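Local coordinates for protein multi-copper Oxidase CueO (Ochrobactrum, PDB 6EVG) that probably couples the one-electron oxidation of phenolic substrates to the reduction of dioxygen at copper centres, and acts on lignin model compounds and lignosulfonate, at residues 84-89 / 139-144; 282-287 / 296-301. One frame throughout, in Å; residues are numbered along the deposited sequence.

Contact 1: 84-89 / 139-144; sequences MDEGTT and ARQAHL
Gln141 reaches from its helix to the loop 84-89 and spends both polar atoms of its amide there. Its NE2 donates to Gly87 O at 2.9 Å, with the acceptor close to the amide plane. Its OE1 accepts from Thr88 OG1 at 2.7 Å, and the hydroxyl lies in the plane of that carbonyl. With one bond on NE2 and one on OE1, the amide is probably held against flipping. Gln141 CG is anti to the carbonyl carbon (chi1 -72°), and the extended chain beyond it carries the amide out to the loop. The methyl CE of Met84 rests 3.9 Å from Gln141 OE1.

Glu86 meets Arg140 tip to tip in a salt bridge. The guanidinium grips end-on: Arg140 NH1 bonds Glu86 OE2 at 2.8 Å, and Arg140 NH2 bonds Glu86 OE1 at 2.8 Å. Both oxygens use their syn lone pairs. The two planes are only 17° apart, so carboxylate and guanidinium are nearly coplanar. The NH1 bond is nearly straight, at 174°. An alanine at Glu86 would probably leave the Arg140 guanidinium without its carboxylate mate and freer to turn.

Arg140 NH2 also donates to Asn137 OD1, so this nitrogen has two acceptors. The contact ties the loop between strands 75-82 and 91-93 to helix 138-144. Met84 packs on Val41 and Thr43 of strand 36-46. On the helix, Ala139 and Ala142 touch helix 493-497, the short helix that carries copper ligand His495.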
ATOM      1  N   MET A  84      -5.380  20.489  -8.929  1.00  8.97           N
ATOM      2  CA  MET A  84      -4.162  21.166  -8.490  1.00  9.23           C
ATOM      3  C   MET A  84      -3.512  21.969  -9.621  1.00  9.16           C
ATOM      4  O   MET A  84      -3.855  21.825 -10.786  1.00 10.89           O
ATOM      5  CB  MET A  84      -3.184  20.163  -7.915  1.00  9.39           C
ATOM      6  CG  MET A  84      -3.789  19.314  -6.824  1.00  9.44           C
ATOM      7  SD  MET A  84      -2.578  18.286  -5.913  1.00  9.10           S
ATOM      8  CE  MET A  84      -1.911  17.298  -7.231  1.00 10.39           C
ATOM      9  N   ASP A  85      -2.533  22.775  -9.235  1.00  9.23           N
ATOM     10  CA  ASP A  85      -1.730  23.607 -10.161  1.00  9.65           C
ATOM     11  C   ASP A  85      -0.482  22.913 -10.701  1.00  9.13           C
ATOM     12  O   ASP A  85       0.347  23.552 -11.334  1.00 10.26           O
ATOM     13  CB  ASP A  85      -1.418  24.949  -9.555  1.00 10.29           C
ATOM     14  CG  ASP A  85      -0.523  24.877  -8.354  1.00 11.50           C
ATOM     15  OD1 ASP A  85       0.042  23.814  -8.068  1.00 12.29           O
ATOM     16  OD2 ASP A  85      -0.454  25.895  -7.654  1.00 14.82           O
ATOM     17  N   GLU A  86      -0.392  21.597 -10.494  1.00  9.11           N
ATOM     18  CA  GLU A  86       0.703  20.801 -10.991  1.00  9.06           C
ATOM     19  C   GLU A  86       0.146  19.436 -11.440  1.00  8.33           C
ATOM     20  O   GLU A  86      -0.904  19.024 -10.960  1.00  9.39           O
ATOM     21  CB  GLU A  86       1.826  20.598  -9.969  1.00  9.98           C
ATOM     22  CG  GLU A  86       1.359  19.904  -8.684  1.00 10.63           C
ATOM     23  CD  GLU A  86       2.453  19.468  -7.747  1.00 11.22           C
ATOM     24  OE1 GLU A  86       3.573  19.108  -8.206  1.00 14.42           O
ATOM     25  OE2 GLU A  86       2.191  19.396  -6.517  1.00 14.96           O
ATOM     26  N   GLY A  87       0.910  18.763 -12.298  1.00  8.49           N
ATOM     27  CA  GLY A  87       0.480  17.459 -12.778  1.00  8.68           C
ATOM     28  C   GLY A  87       0.388  16.417 -11.667  1.00  8.50           C
ATOM     29  O   GLY A  87       1.149  16.467 -10.693  1.00  9.32           O
ATOM     30  N   THR A  88      -0.497  15.448 -11.866  1.00  8.29           N
ATOM     31  CA  THR A  88      -0.597  14.336 -10.912  1.00  8.27           C
ATOM     32  C   THR A  88      -1.031  13.085 -11.685  1.00  8.34           C
ATOM     33  O   THR A  88      -1.367  13.146 -12.865  1.00  9.03           O
ATOM     34  CB  THR A  88      -1.549  14.690  -9.760  1.00  8.50           C
ATOM     35  OG1 THR A  88      -1.371  13.759  -8.691  1.00  9.64           O
ATOM     36  CG2 THR A  88      -3.008  14.624 -10.149  1.00  9.45           C
ATOM     37  N   THR A  89      -1.088  11.953 -10.960  1.00  8.55           N
ATOM     38  CA  THR A  89      -1.577  10.715 -11.513  1.00  9.32           C
ATOM     39  C   THR A  89      -2.213   9.907 -10.378  1.00  8.02           C
ATOM     40  O   THR A  89      -1.991  10.254  -9.218  1.00  9.18           O
ATOM     41  CB  THR A  89      -0.398   9.825 -12.101  1.00 10.98           C
ATOM     42  OG1 THR A  89       0.575   9.548 -11.054  1.00 12.45           O
ATOM     43  CG2 THR A  89       0.307  10.417 -13.270  1.00 12.13           C
ATOM     44  N   ALA A 139       7.073  11.187  -3.626  1.00  9.44           N
ATOM     45  CA  ALA A 139       7.143  11.296  -2.163  1.00  8.96           C
ATOM     46  C   ALA A 139       6.403  12.501  -1.635  1.00  8.99           C
ATOM     47  O   ALA A 139       5.714  12.406  -0.605  1.00  9.13           O
ATOM     48  CB  ALA A 139       8.579  11.322  -1.686  1.00  9.69           C
ATOM     49  N   ARG A 140       6.570  13.632  -2.296  1.00  8.93           N
ATOM     50  CA  ARG A 140       5.924  14.842  -1.847  1.00  8.74           C
ATOM     51  C   ARG A 140       4.415  14.753  -1.989  1.00  8.39           C
ATOM     52  O   ARG A 140       3.657  15.129  -1.073  1.00  9.26           O
ATOM     53  CB  ARG A 140       6.460  16.038  -2.629  1.00  9.67           C
ATOM     54  CG  ARG A 140       5.837  17.347  -2.253  1.00 10.55           C
ATOM     55  CD  ARG A 140       6.524  18.534  -2.951  1.00 11.68           C
ATOM     56  NE  ARG A 140       6.563  18.362  -4.397  1.00 12.98           N
ATOM     57  CZ  ARG A 140       5.490  18.490  -5.213  1.00 12.11           C
ATOM     58  NH1 ARG A 140       4.334  18.964  -4.763  1.00 11.87           N
ATOM     59  NH2 ARG A 140       5.597  18.211  -6.469  1.00 14.64           N
ATOM     60  N   GLN A 141       3.941  14.335  -3.164  1.00  8.52           N
ATOM     61  CA  GLN A 141       2.468  14.299  -3.362  1.00  8.68           C
ATOM     62  C   GLN A 141       1.824  13.265  -2.454  1.00  8.26           C
ATOM     63  O   GLN A 141       0.708  13.496  -1.940  1.00  9.11           O
ATOM     64  CB  GLN A 141       2.168  14.053  -4.817  1.00  8.82           C
ATOM     65  CG  GLN A 141       2.459  15.253  -5.710  1.00 10.18           C
ATOM     66  CD  GLN A 141       1.669  15.264  -6.999  1.00  9.55           C
ATOM     67  OE1 GLN A 141       0.756  14.458  -7.198  1.00 11.38           O
ATOM     68  NE2 GLN A 141       2.005  16.177  -7.905  1.00 11.28           N
ATOM     69  N   ALA A 142       2.471  12.123  -2.279  1.00  8.21           N
ATOM     70  CA  ALA A 142       1.937  11.120  -1.318  1.00  8.37           C
ATOM     71  C   ALA A 142       1.928  11.683   0.108  1.00  7.91           C
ATOM     72  O   ALA A 142       0.900  11.599   0.803  1.00  8.51           O
ATOM     73  CB  ALA A 142       2.751   9.851  -1.388  1.00  9.91           C
ATOM     74  N   HIS A 143       3.025  12.282   0.536  1.00  7.96           N
ATOM     75  CA  HIS A 143       3.093  12.741   1.923  1.00  7.67           C
ATOM     76  C   HIS A 143       2.076  13.835   2.198  1.00  8.20           C
ATOM     77  O   HIS A 143       1.491  13.939   3.296  1.00  8.55           O
ATOM     78  CB  HIS A 143       4.503  13.193   2.303  1.00  8.12           C
ATOM     79  CG  HIS A 143       4.663  13.280   3.788  1.00  8.36           C
ATOM     80  ND1 HIS A 143       4.808  12.156   4.560  1.00  8.48           N
ATOM     81  CD2 HIS A 143       4.608  14.316   4.663  1.00  8.91           C
ATOM     82  CE1 HIS A 143       4.814  12.536   5.837  1.00  8.47           C
ATOM     83  NE2 HIS A 143       4.665  13.835   5.953  1.00  8.97           N
ATOM     84  N   LEU A 144       1.846  14.726   1.211  1.00  7.89           N
ATOM     85  CA  LEU A 144       0.811  15.734   1.378  1.00  8.18           C
ATOM     86  C   LEU A 144      -0.499  15.130   1.780  1.00  7.41           C
ATOM     87  O   LEU A 144      -1.276  15.784   2.488  1.00  8.31           O
ATOM     88  CB  LEU A 144       0.696  16.569   0.105  1.00  9.04           C
ATOM     89  CG  LEU A 144       1.766  17.669  -0.091  1.00 11.29           C
ATOM     90  CD1 LEU A 144       1.764  18.149  -1.538  1.00 13.41           C
ATOM     91  CD2 LEU A 144       1.536  18.809   0.857  1.00 12.51           C
TER

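Contact 2: 282-287 / 296-301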
ATOM      1  N   THR A 282      -8.286  -1.922  24.331  1.00 12.94           N
ATOM      2  CA  THR A 282      -6.939  -2.331  24.016  1.00 12.06           C
ATOM      3  C   THR A 282      -6.358  -1.351  23.042  1.00 11.32           C
ATOM      4  O   THR A 282      -7.084  -0.760  22.239  1.00 12.44           O
ATOM      5  CB  THR A 282      -6.854  -3.766  23.479  1.00 13.60           C
ATOM      6  OG1 THR A 282      -5.491  -4.164  23.301  1.00 17.54           O
ATOM      7  CG2 THR A 282      -7.624  -3.978  22.243  1.00 16.06           C
ATOM      8  N   ASP A 283      -5.036  -1.182  23.118  1.00 10.85           N
ATOM      9  CA  ASP A 283      -4.332  -0.234  22.228  1.00 10.65           C
ATOM     10  C   ASP A 283      -3.601  -0.967  21.118  1.00 10.15           C
ATOM     11  O   ASP A 283      -3.014  -2.014  21.332  1.00 11.99           O
ATOM     12  CB  ASP A 283      -3.329   0.591  23.044  1.00 11.58           C
ATOM     13  CG  ASP A 283      -4.016   1.475  24.075  1.00 14.82           C
ATOM     14  OD1 ASP A 283      -5.073   2.012  23.819  1.00 17.67           O
ATOM     15  OD2 ASP A 283      -3.473   1.602  25.192  1.00 21.04           O
ATOM     16  N   LEU A 284      -3.611  -0.377  19.927  1.00  9.43           N
ATOM     17  CA  LEU A 284      -2.746  -0.824  18.821  1.00  9.08           C
ATOM     18  C   LEU A 284      -1.434  -0.097  18.940  1.00  8.41           C
ATOM     19  O   LEU A 284      -1.406   1.135  19.056  1.00  9.50           O
ATOM     20  CB  LEU A 284      -3.422  -0.503  17.476  1.00  9.57           C
ATOM     21  CG  LEU A 284      -2.762  -1.097  16.250  1.00 10.49           C
ATOM     22  CD1 LEU A 284      -2.933  -2.608  16.162  1.00 11.39           C
ATOM     23  CD2 LEU A 284      -3.321  -0.446  14.968  1.00 11.29           C
ATOM     24  N   LEU A 285      -0.352  -0.877  18.962  1.00  8.95           N
ATOM     25  CA  LEU A 285       1.005  -0.417  19.169  1.00  9.21           C
ATOM     26  C   LEU A 285       1.891  -0.816  18.009  1.00  8.79           C
ATOM     27  O   LEU A 285       1.596  -1.813  17.326  1.00  9.54           O
ATOM     28  CB  LEU A 285       1.639  -1.047  20.427  1.00  9.80           C
ATOM     29  CG  LEU A 285       0.782  -0.891  21.716  1.00 10.33           C
ATOM     30  CD1 LEU A 285       1.505  -1.622  22.864  1.00 11.43           C
ATOM     31  CD2 LEU A 285       0.605   0.539  22.105  1.00 12.21           C
ATOM     32  N   THR A 286       2.987  -0.086  17.773  1.00  8.81           N
ATOM     33  CA  THR A 286       4.008  -0.523  16.826  1.00  8.64           C
ATOM     34  C   THR A 286       5.398  -0.384  17.431  1.00  8.67           C
ATOM     35  O   THR A 286       5.687   0.615  18.093  1.00  9.67           O
ATOM     36  CB  THR A 286       3.986   0.322  15.509  1.00  8.61           C
ATOM     37  OG1 THR A 286       4.990  -0.189  14.600  1.00  9.37           O
ATOM     38  CG2 THR A 286       4.104   1.813  15.721  1.00  9.08           C
ATOM     39  N   TYR A 287       6.299  -1.294  17.080  1.00  9.31           N
ATOM     40  CA  TYR A 287       7.707  -0.993  17.372  1.00 10.23           C
ATOM     41  C   TYR A 287       8.058   0.327  16.662  1.00 10.52           C
ATOM     42  O   TYR A 287       7.607   0.610  15.544  1.00  9.95           O
ATOM     43  CB  TYR A 287       8.661  -2.060  16.862  1.00 10.37           C
ATOM     44  CG  TYR A 287       8.669  -3.383  17.616  1.00 10.64           C
ATOM     45  CD1 TYR A 287       8.674  -3.450  18.994  1.00 11.82           C
ATOM     46  CD2 TYR A 287       8.827  -4.546  16.935  1.00 11.74           C
ATOM     47  CE1 TYR A 287       8.775  -4.630  19.665  1.00 13.09           C
ATOM     48  CE2 TYR A 287       8.944  -5.794  17.592  1.00 12.07           C
ATOM     49  CZ  TYR A 287       8.903  -5.803  18.977  1.00 12.70           C
ATOM     50  OH  TYR A 287       9.010  -7.007  19.632  1.00 16.35           O
ATOM     51  N   LEU A 296       5.312   2.254  20.318  1.00 10.40           N
ATOM     52  CA  LEU A 296       4.646   3.545  20.216  1.00 10.69           C
ATOM     53  C   LEU A 296       3.139   3.312  20.027  1.00  9.76           C
ATOM     54  O   LEU A 296       2.729   2.370  19.348  1.00 10.65           O
ATOM     55  CB  LEU A 296       5.191   4.330  19.020  1.00 11.50           C
ATOM     56  CG  LEU A 296       6.686   4.597  19.007  1.00 13.65           C
ATOM     57  CD1 LEU A 296       7.088   5.290  17.714  1.00 15.66           C
ATOM     58  CD2 LEU A 296       7.110   5.389  20.208  1.00 18.06           C
ATOM     59  N   HIS A 297       2.345   4.209  20.596  1.00 10.77           N
ATOM     60  CA  HIS A 297       0.892   4.142  20.488  1.00 10.81           C
ATOM     61  C   HIS A 297       0.428   4.557  19.069  1.00 10.51           C
ATOM     62  O   HIS A 297       0.838   5.613  18.556  1.00 12.10           O
ATOM     63  CB  HIS A 297       0.275   5.095  21.494  1.00 11.57           C
ATOM     64  CG  HIS A 297      -1.208   5.030  21.562  1.00 11.71           C
ATOM     65  ND1 HIS A 297      -1.886   4.051  22.245  1.00 13.62           N
ATOM     66  CD2 HIS A 297      -2.144   5.848  21.024  1.00 11.66           C
ATOM     67  CE1 HIS A 297      -3.190   4.283  22.106  1.00 12.22           C
ATOM     68  NE2 HIS A 297      -3.371   5.370  21.385  1.00 12.27           N
ATOM     69  N   LEU A 298      -0.438   3.739  18.480  1.00  9.59           N
ATOM     70  CA  LEU A 298      -1.151   4.100  17.262  1.00  9.15           C
ATOM     71  C   LEU A 298      -2.566   4.584  17.516  1.00  8.92           C
ATOM     72  O   LEU A 298      -2.967   5.638  17.056  1.00  9.90           O
ATOM     73  CB  LEU A 298      -1.161   2.944  16.256  1.00  9.07           C
ATOM     74  CG  LEU A 298       0.179   2.737  15.518  1.00 10.56           C
ATOM     75  CD1 LEU A 298       0.228   1.370  14.882  1.00 10.96           C
ATOM     76  CD2 LEU A 298       0.305   3.794  14.404  1.00 12.73           C
ATOM     77  N   MET A 299      -3.380   3.760  18.211  1.00  9.28           N
ATOM     78  CA  MET A 299      -4.778   4.068  18.423  1.00  9.18           C
ATOM     79  C   MET A 299      -5.347   3.178  19.513  1.00  9.36           C
ATOM     80  O   MET A 299      -4.667   2.221  19.936  1.00 10.06           O
ATOM     81  CB  MET A 299      -5.592   3.892  17.126  1.00  9.08           C
ATOM     82  CG  MET A 299      -5.625   2.472  16.630  1.00  9.92           C
ATOM     83  SD  MET A 299      -6.703   2.207  15.216  1.00 10.28           S
ATOM     84  CE  MET A 299      -8.295   2.461  15.928  1.00 12.30           C
ATOM     85  N   ARG A 300      -6.543   3.505  19.966  1.00  9.58           N
ATOM     86  CA  ARG A 300      -7.233   2.722  20.988  1.00 10.15           C
ATOM     87  C   ARG A 300      -8.535   2.168  20.459  1.00 10.41           C
ATOM     88  O   ARG A 300      -9.219   2.864  19.728  1.00 11.75           O
ATOM     89  CB  ARG A 300      -7.466   3.609  22.224  1.00 11.60           C
ATOM     90  CG  ARG A 300      -8.123   2.838  23.408  1.00 13.46           C
ATOM     91  CD  ARG A 300      -8.009   3.641  24.669  1.00 16.65           C
ATOM     92  NE  ARG A 300      -8.428   2.968  25.870  1.00 24.10           N
ATOM     93  CZ  ARG A 300      -7.759   2.044  26.599  1.00 28.63           C
ATOM     94  NH1 ARG A 300      -6.644   1.489  26.181  1.00 33.66           N
ATOM     95  NH2 ARG A 300      -8.281   1.621  27.761  1.00 35.29           N
ATOM     96  N   PHE A 301      -8.872   0.954  20.864  1.00 10.12           N
ATOM     97  CA  PHE A 301     -10.177   0.339  20.610  1.00 10.32           C
ATOM     98  C   PHE A 301     -10.906   0.231  21.953  1.00 11.03           C
ATOM     99  O   PHE A 301     -10.354  -0.283  22.936  1.00 12.68           O
ATOM    100  CB  PHE A 301     -10.010  -1.076  20.052  1.00 10.44           C
ATOM    101  CG  PHE A 301      -9.410  -1.110  18.701  1.00 10.37           C
ATOM    102  CD1 PHE A 301     -10.210  -0.950  17.576  1.00 11.13           C
ATOM    103  CD2 PHE A 301      -8.071  -1.295  18.503  1.00 11.03           C
ATOM    104  CE1 PHE A 301      -9.681  -1.007  16.324  1.00 12.27           C
ATOM    105  CE2 PHE A 301      -7.517  -1.305  17.198  1.00 13.09           C
ATOM    106  CZ  PHE A 301      -8.348  -1.178  16.130  1.00 12.25           C
TER
HETATM  107  O   HOH W   1      -0.586   2.894  24.480  1.00 21.50           O
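The His297 ring has Met299 N over one face, 3.5 Å above the plane and offset toward the rim. Asp283 comes to the edge of the same ring, with OD1 3.4 Å from His297 CE1. Carboxylate and ring planes are 80° apart. The Arg300 guanidinium has Thr282 N over one face and Asp283 OD1 at its edge. That edge contact is a salt bridge, with Arg300 NH1 2.9 Å from Asp283 OD1. The nitrogen meets the oxygen from above the carboxylate plane, 43° out of it. On the other side of the sheet, Met299 CE lies over one face of the Phe301 ring. Leu284 CB is at the ring edge, 4.2 Å from Phe301 CE2.

The strands form an antiparallel hairpin with a classic beta bulge, where Leu298 and Met299 both face Leu284. Leu284 O takes Leu298 N at 2.8 Å and a weak bond from Met299 N at 3.4 Å. Leu284 CG is anti to the backbone N (chi1 -171°), and its CD2 packs 4.0 Å from Leu298 CD1.

One water bridges Asp283 OD2 and His297 ND1. The face with Leu284, Met299 and Phe301 is buried and largely apolar. The other is largely polar, with Leu285 beside Asp283, His297 and Arg300. Asp283 could help stabilise a protonated His297, though its salt bridge to Arg300 would probably offset this.

Overall arrangement
The contacts come in series along the chain: contact 1 closes before contact 2 opens. Their centres are about 30 Å apart, and their nearest atoms about 13 Å, so they do not touch. Contact 1 joins a loop and helix 138-144 within the first multicopper oxidase region of the sequence. Contact 2 is a hairpin in a five-stranded mixed sheet, between strands 212-215 and 233-237. Asn229, in the loop leading into strand 233-237, hydrogen-bonds His143, an indirect connection between helix 138-144 and the sheet of contact 2. The two are local contacts in different parts of a beta framework, consistent with the repeated cupredoxin-like domains of multicopper oxidases.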